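Local structure of flavin-containing monooxygenase (Allium sativum, 6WPU) at residues 155-159 / 170-176; 263-267 / 279-283. The protein probably catalyses the FAD-dependent S-oxygenation of S-allyl-L-cysteine in garlic, as a flavin-containing monooxygenase. All coordinates share one frame; numbering follows the deposited sequence.

How the contacts relate
Contacts 1 and 2 share no element and lie on opposite sides of the chain's centre, with nearest atoms about 40 Å apart. Each joins strands or turns close in sequence, and each is partly buried. In contact 1 a regular antiparallel ladder sets apolar side chains, Trp157, Val159, Phe173 and Val176, against the parallel FAD-binding sheet, while a lysine-aspartate salt bridge lies at its more exposed margin. Contact 2 belongs to the mixed sheet of the other half and relies less on backbone pairing: a buried histidine is stacked on a phenylalanine and bonded to an aspartate, with a water filling in between the backbones, and Met267 and His280 at the exposed edge.

Contact 1 (155-159 / 170-176); sequences GKWTV and EEGFDAV
With CG anti to the carbonyl carbon in both residues (chi1 -51° in Lys156, -63° in Asp174), and the lysine chain bent once at chi2 and extended beyond, the two side chains run side by side in the same direction. Their ends meet in a salt bridge, Lys156 NZ to Asp174 OD1 at 2.8 Å; the ammonium sits on the anti side of OD1, 32° out of the carboxylate plane. Asp174 OD2 accepts instead from the backbone N of His24. Val159 turns its CG2 branch to the Phe173 ring, 3.6 Å from CD1, approaching it obliquely. The backbones form an antiparallel hairpin of strands 157-163 and 168-173, the central and one outer strand of a three-stranded antiparallel sheet beside the parallel sheet of the FAD-binding Rossmann-type domain. Trp157 pairs with Phe173 and Val159 with Glu171 as hydrogen-bonded pairs; Trp157 N donates to Phe173 O at 2.9 Å. After Asp174 the chain passes into strand 175-178 of the parallel sheet, which lets Val176 CG2 pack on Trp157 CB at 3.6 Å, the two side chains crossing at about a right angle. Val159 and Phe173 also rest on Ala26 and Phe51 of that sheet. The buried indole sends its NE1 to Ser331 OG, while Thr158 OG1, on the other face of the hairpin, bonds to Glu152 OE1.

Contact 2 (263-267 / 279-283); sequences WLHSM and FHDGC
His265 stacked face to face on Phe279 ties a strand to the beta turn that follows its hairpin partner. Strand 262-271 pairs antiparallel with 276-279 in the mixed sheet, and a type I turn from Phe279 to Gly282 then leads toward strand 284-286. The two ring centroids lie 3.9 Å apart with planes at 10°. While Phe279 takes one face, Asp281 OD2 meets the imidazole edge, accepting from His265 ND1 at 2.7 Å through its syn lone pair and lying in the ring plane. The carboxylate itself is turned 49° against the ring. In Asp281 a chi1 of 49° sets CG between the backbone N and the carbonyl carbon, and Asp281 OD1 accepts from Cys283 N at 3.0 Å in an Asx turn, which holds the carboxylate from a second direction. Thr252 OG1 is a further partner of OD2, and His242 ND1 bonds to His265 NE2, leaving both nitrogens of this buried imidazole engaged. Replacing this imidazole by an alanine is likely to leave the Phe279 ring without its stacking partner, Asp281 OD2 without its imidazole donor and His242 ND1 without its bond to the ring. At the outer edge His280 N donates to Met267 O at 2.9 Å, and Met267 CG lies 3.8 Å from His280 CB. Between the backbones one water accepts from Ser266 N at 2.9 Å and from Asp281 N at 3.0 Å, and donates weakly to Asp281 OD2.

Contact 1 (155-159 / 170-176)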
loop_
_atom_site.group_PDB
_atom_site.type_symbol
_atom_site.label_atom_id
_atom_site.label_comp_id
_atom_site.label_asym_id
_atom_site.label_seq_id
_atom_site.Cartn_x
_atom_site.Cartn_y
_atom_site.Cartn_z
ATOM N N GLY A 155 0.742 -10.343 29.437
ATOM C CA GLY A 155 0.714 -10.607 28.016
ATOM C C GLY A 155 -0.499 -10.068 27.295
ATOM O O GLY A 155 -0.647 -10.315 26.091
ATOM N N LYS A 156 -1.386 -9.366 27.988
ATOM C CA LYS A 156 -2.518 -8.736 27.329
ATOM C C LYS A 156 -2.138 -7.334 26.842
ATOM O O LYS A 156 -1.101 -6.772 27.209
ATOM C CB LYS A 156 -3.717 -8.684 28.271
ATOM C CG LYS A 156 -4.047 -10.038 28.913
ATOM C CD LYS A 156 -4.103 -11.145 27.867
ATOM C CE LYS A 156 -4.576 -12.487 28.448
ATOM N NZ LYS A 156 -4.666 -13.528 27.369
ATOM N N TRP A 157 -2.992 -6.764 26.001
ATOM C CA TRP A 157 -2.735 -5.467 25.402
ATOM C C TRP A 157 -3.859 -4.513 25.761
ATOM O O TRP A 157 -5.020 -4.921 25.857
ATOM C CB TRP A 157 -2.610 -5.580 23.878
ATOM C CG TRP A 157 -1.363 -6.307 23.439
ATOM C CD1 TRP A 157 -1.195 -7.659 23.301
ATOM C CD2 TRP A 157 -0.107 -5.710 23.096
ATOM N NE1 TRP A 157 0.089 -7.939 22.887
ATOM C CE2 TRP A 157 0.777 -6.761 22.752
ATOM C CE3 TRP A 157 0.357 -4.389 23.045
ATOM C CZ2 TRP A 157 2.102 -6.529 22.367
ATOM C CZ3 TRP A 157 1.664 -4.158 22.660
ATOM C CH2 TRP A 157 2.521 -5.228 22.320
ATOM N N THR A 158 -3.509 -3.249 25.962
ATOM C CA THR A 158 -4.479 -2.181 26.125
ATOM C C THR A 158 -4.386 -1.270 24.913
ATOM O O THR A 158 -3.299 -0.792 24.579
ATOM C CB THR A 158 -4.238 -1.396 27.412
ATOM O OG1 THR A 158 -4.387 -2.279 28.533
ATOM C CG2 THR A 158 -5.247 -0.272 27.531
ATOM N N VAL A 159 -5.516 -1.070 24.246
ATOM C CA VAL A 159 -5.637 -0.122 23.151
ATOM C C VAL A 159 -6.377 1.101 23.668
ATOM O O VAL A 159 -7.512 0.996 24.144
ATOM C CB VAL A 159 -6.371 -0.742 21.956
ATOM C CG1 VAL A 159 -6.480 0.286 20.812
ATOM C CG2 VAL A 159 -5.639 -2.002 21.497
ATOM N N GLU A 170 -10.497 3.192 26.342
ATOM C CA GLU A 170 -9.520 2.125 26.183
ATOM C C GLU A 170 -10.191 0.775 26.401
ATOM O O GLU A 170 -11.309 0.685 26.926
ATOM C CB GLU A 170 -8.339 2.300 27.141
ATOM C CG GLU A 170 -8.714 2.278 28.591
ATOM C CD GLU A 170 -7.510 2.444 29.499
ATOM O OE1 GLU A 170 -7.206 1.500 30.269
ATOM O OE2 GLU A 170 -6.863 3.514 29.431
ATOM N N GLU A 171 -9.486 -0.277 25.992
ATOM C CA GLU A 171 -10.029 -1.624 26.077
ATOM C C GLU A 171 -8.874 -2.611 26.110
ATOM O O GLU A 171 -7.830 -2.383 25.492
ATOM C CB GLU A 171 -10.975 -1.918 24.900
ATOM C CG GLU A 171 -11.578 -3.332 24.908
ATOM C CD GLU A 171 -12.662 -3.549 23.842
ATOM O OE1 GLU A 171 -13.156 -4.696 23.719
ATOM O OE2 GLU A 171 -13.036 -2.583 23.144
ATOM N N GLY A 172 -9.066 -3.702 26.850
ATOM C CA GLY A 172 -8.062 -4.744 26.943
ATOM C C GLY A 172 -8.306 -5.846 25.926
ATOM O O GLY A 172 -9.439 -6.121 25.548
ATOM N N PHE A 173 -7.217 -6.466 25.465
ATOM C CA PHE A 173 -7.282 -7.447 24.388
ATOM C C PHE A 173 -6.297 -8.579 24.633
ATOM O O PHE A 173 -5.254 -8.399 25.269
ATOM C CB PHE A 173 -6.983 -6.808 23.014
ATOM C CG PHE A 173 -8.025 -5.832 22.581
ATOM C CD1 PHE A 173 -7.897 -4.476 22.891
ATOM C CD2 PHE A 173 -9.160 -6.274 21.897
ATOM C CE1 PHE A 173 -8.874 -3.567 22.508
ATOM C CE2 PHE A 173 -10.161 -5.375 21.524
ATOM C CZ PHE A 173 -10.002 -4.008 21.817
ATOM N N ASP A 174 -6.637 -9.752 24.097
ATOM C CA ASP A 174 -5.666 -10.841 24.025
ATOM C C ASP A 174 -4.627 -10.603 22.934
ATOM O O ASP A 174 -3.486 -11.069 23.053
ATOM C CB ASP A 174 -6.374 -12.157 23.744
ATOM C CG ASP A 174 -7.337 -12.552 24.853
ATOM O OD1 ASP A 174 -6.930 -12.532 26.038
ATOM O OD2 ASP A 174 -8.499 -12.876 24.520
ATOM N N ALA A 175 -5.014 -9.927 21.854
ATOM C CA ALA A 175 -4.145 -9.797 20.693
ATOM C C ALA A 175 -4.522 -8.533 19.943
ATOM O O ALA A 175 -5.656 -8.052 20.019
ATOM C CB ALA A 175 -4.239 -11.029 19.773
ATOM N N VAL A 176 -3.548 -7.989 19.222
ATOM C CA VAL A 176 -3.727 -6.777 18.434
ATOM C C VAL A 176 -3.205 -7.049 17.030
ATOM O O VAL A 176 -2.071 -7.516 16.873
ATOM C CB VAL A 176 -2.979 -5.584 19.057
ATOM C CG1 VAL A 176 -3.026 -4.358 18.112
ATOM C CG2 VAL A 176 -3.559 -5.244 20.412
#

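Contact 2 (263-267 / 279-283)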
loop_
_atom_site.group_PDB
_atom_site.type_symbol
_atom_site.label_atom_id
_atom_site.label_comp_id
_atom_site.label_asym_id
_atom_site.label_seq_id
_atom_site.Cartn_x
_atom_site.Cartn_y
_atom_site.Cartn_z
ATOM N N TRP A 263 8.917 14.462 -21.223
ATOM C CA TRP A 263 10.253 13.936 -21.462
ATOM C C TRP A 263 10.718 13.108 -20.273
ATOM O O TRP A 263 10.360 13.390 -19.122
ATOM C CB TRP A 263 11.252 15.053 -21.728
ATOM C CG TRP A 263 11.039 15.713 -23.063
ATOM C CD1 TRP A 263 11.668 15.411 -24.249
ATOM C CD2 TRP A 263 10.128 16.779 -23.352
ATOM N NE1 TRP A 263 11.197 16.226 -25.248
ATOM C CE2 TRP A 263 10.255 17.074 -24.727
ATOM C CE3 TRP A 263 9.216 17.508 -22.583
ATOM C CZ2 TRP A 263 9.506 18.073 -25.348
ATOM C CZ3 TRP A 263 8.471 18.501 -23.200
ATOM C CH2 TRP A 263 8.623 18.776 -24.571
ATOM N N LEU A 264 11.534 12.097 -20.570
ATOM C CA LEU A 264 12.100 11.185 -19.584
ATOM C C LEU A 264 13.581 11.482 -19.391
ATOM O O LEU A 264 14.327 11.622 -20.365
ATOM C CB LEU A 264 11.915 9.730 -20.020
ATOM C CG LEU A 264 10.479 9.341 -20.356
ATOM C CD1 LEU A 264 10.457 8.147 -21.287
ATOM C CD2 LEU A 264 9.756 9.024 -19.095
ATOM N N HIS A 265 14.000 11.570 -18.136
ATOM C CA HIS A 265 15.393 11.781 -17.782
ATOM C C HIS A 265 15.793 10.767 -16.721
ATOM O O HIS A 265 14.957 10.064 -16.143
ATOM C CB HIS A 265 15.636 13.194 -17.253
ATOM C CG HIS A 265 15.146 14.270 -18.168
ATOM N ND1 HIS A 265 15.876 14.715 -19.249
ATOM C CD2 HIS A 265 13.997 14.988 -18.164
ATOM C CE1 HIS A 265 15.196 15.659 -19.875
ATOM N NE2 HIS A 265 14.054 15.842 -19.237
ATOM N N SER A 266 17.089 10.729 -16.449
ATOM C CA SER A 266 17.598 9.823 -15.440
ATOM C C SER A 266 17.526 10.446 -14.052
ATOM O O SER A 266 16.949 9.860 -13.130
ATOM C CB SER A 266 19.030 9.418 -15.788
ATOM O OG SER A 266 19.408 8.290 -15.024
ATOM N N MET A 267 18.084 11.636 -13.880
ATOM C CA MET A 267 18.144 12.208 -12.544
ATOM C C MET A 267 18.453 13.691 -12.636
ATOM O O MET A 267 19.058 14.159 -13.608
ATOM C CB MET A 267 19.211 11.524 -11.689
ATOM C CG MET A 267 20.604 11.682 -12.270
ATOM S SD MET A 267 21.874 10.761 -11.381
ATOM C CE MET A 267 22.069 11.758 -9.906
ATOM N N PHE A 279 19.443 18.270 -15.750
ATOM C CA PHE A 279 19.426 16.826 -15.620
ATOM C C PHE A 279 20.795 16.269 -15.999
ATOM O O PHE A 279 21.617 16.951 -16.617
ATOM C CB PHE A 279 18.319 16.219 -16.485
ATOM C CG PHE A 279 16.933 16.597 -16.039
ATOM C CD1 PHE A 279 16.290 17.693 -16.587
ATOM C CD2 PHE A 279 16.280 15.862 -15.048
ATOM C CE1 PHE A 279 15.014 18.055 -16.167
ATOM C CE2 PHE A 279 15.019 16.216 -14.633
ATOM C CZ PHE A 279 14.380 17.322 -15.194
ATOM N N HIS A 280 21.048 15.027 -15.589
ATOM C CA HIS A 280 22.334 14.411 -15.903
ATOM C C HIS A 280 22.571 14.331 -17.405
ATOM O O HIS A 280 23.716 14.445 -17.854
ATOM C CB HIS A 280 22.429 13.020 -15.288
ATOM C CG HIS A 280 23.561 12.209 -15.839
ATOM N ND1 HIS A 280 24.856 12.335 -15.383
ATOM C CD2 HIS A 280 23.597 11.281 -16.822
ATOM C CE1 HIS A 280 25.640 11.510 -16.055
ATOM N NE2 HIS A 280 24.900 10.861 -16.936
ATOM N N ASP A 281 21.512 14.137 -18.197
ATOM C CA ASP A 281 21.694 14.119 -19.652
ATOM C C ASP A 281 21.983 15.494 -20.243
ATOM O O ASP A 281 22.041 15.634 -21.466
ATOM C CB ASP A 281 20.467 13.509 -20.338
ATOM C CG ASP A 281 19.158 14.117 -19.854
ATOM O OD1 ASP A 281 19.059 15.361 -19.781
ATOM O OD2 ASP A 281 18.218 13.336 -19.570
ATOM N N GLY A 282 22.176 16.546 -19.458
ATOM C CA GLY A 282 22.474 17.847 -20.007
ATOM C C GLY A 282 21.274 18.749 -20.217
ATOM O O GLY A 282 21.455 19.956 -20.408
ATOM N N CYS A 283 20.059 18.209 -20.198
ATOM C CA CYS A 283 18.881 19.042 -20.399
ATOM C C CYS A 283 18.709 20.015 -19.233
ATOM O O CYS A 283 18.738 19.624 -18.061
ATOM C CB CYS A 283 17.643 18.164 -20.564
ATOM S SG CYS A 283 16.065 19.075 -20.626
HETATM O O HOH W 1 19.359 12.442 -16.900
#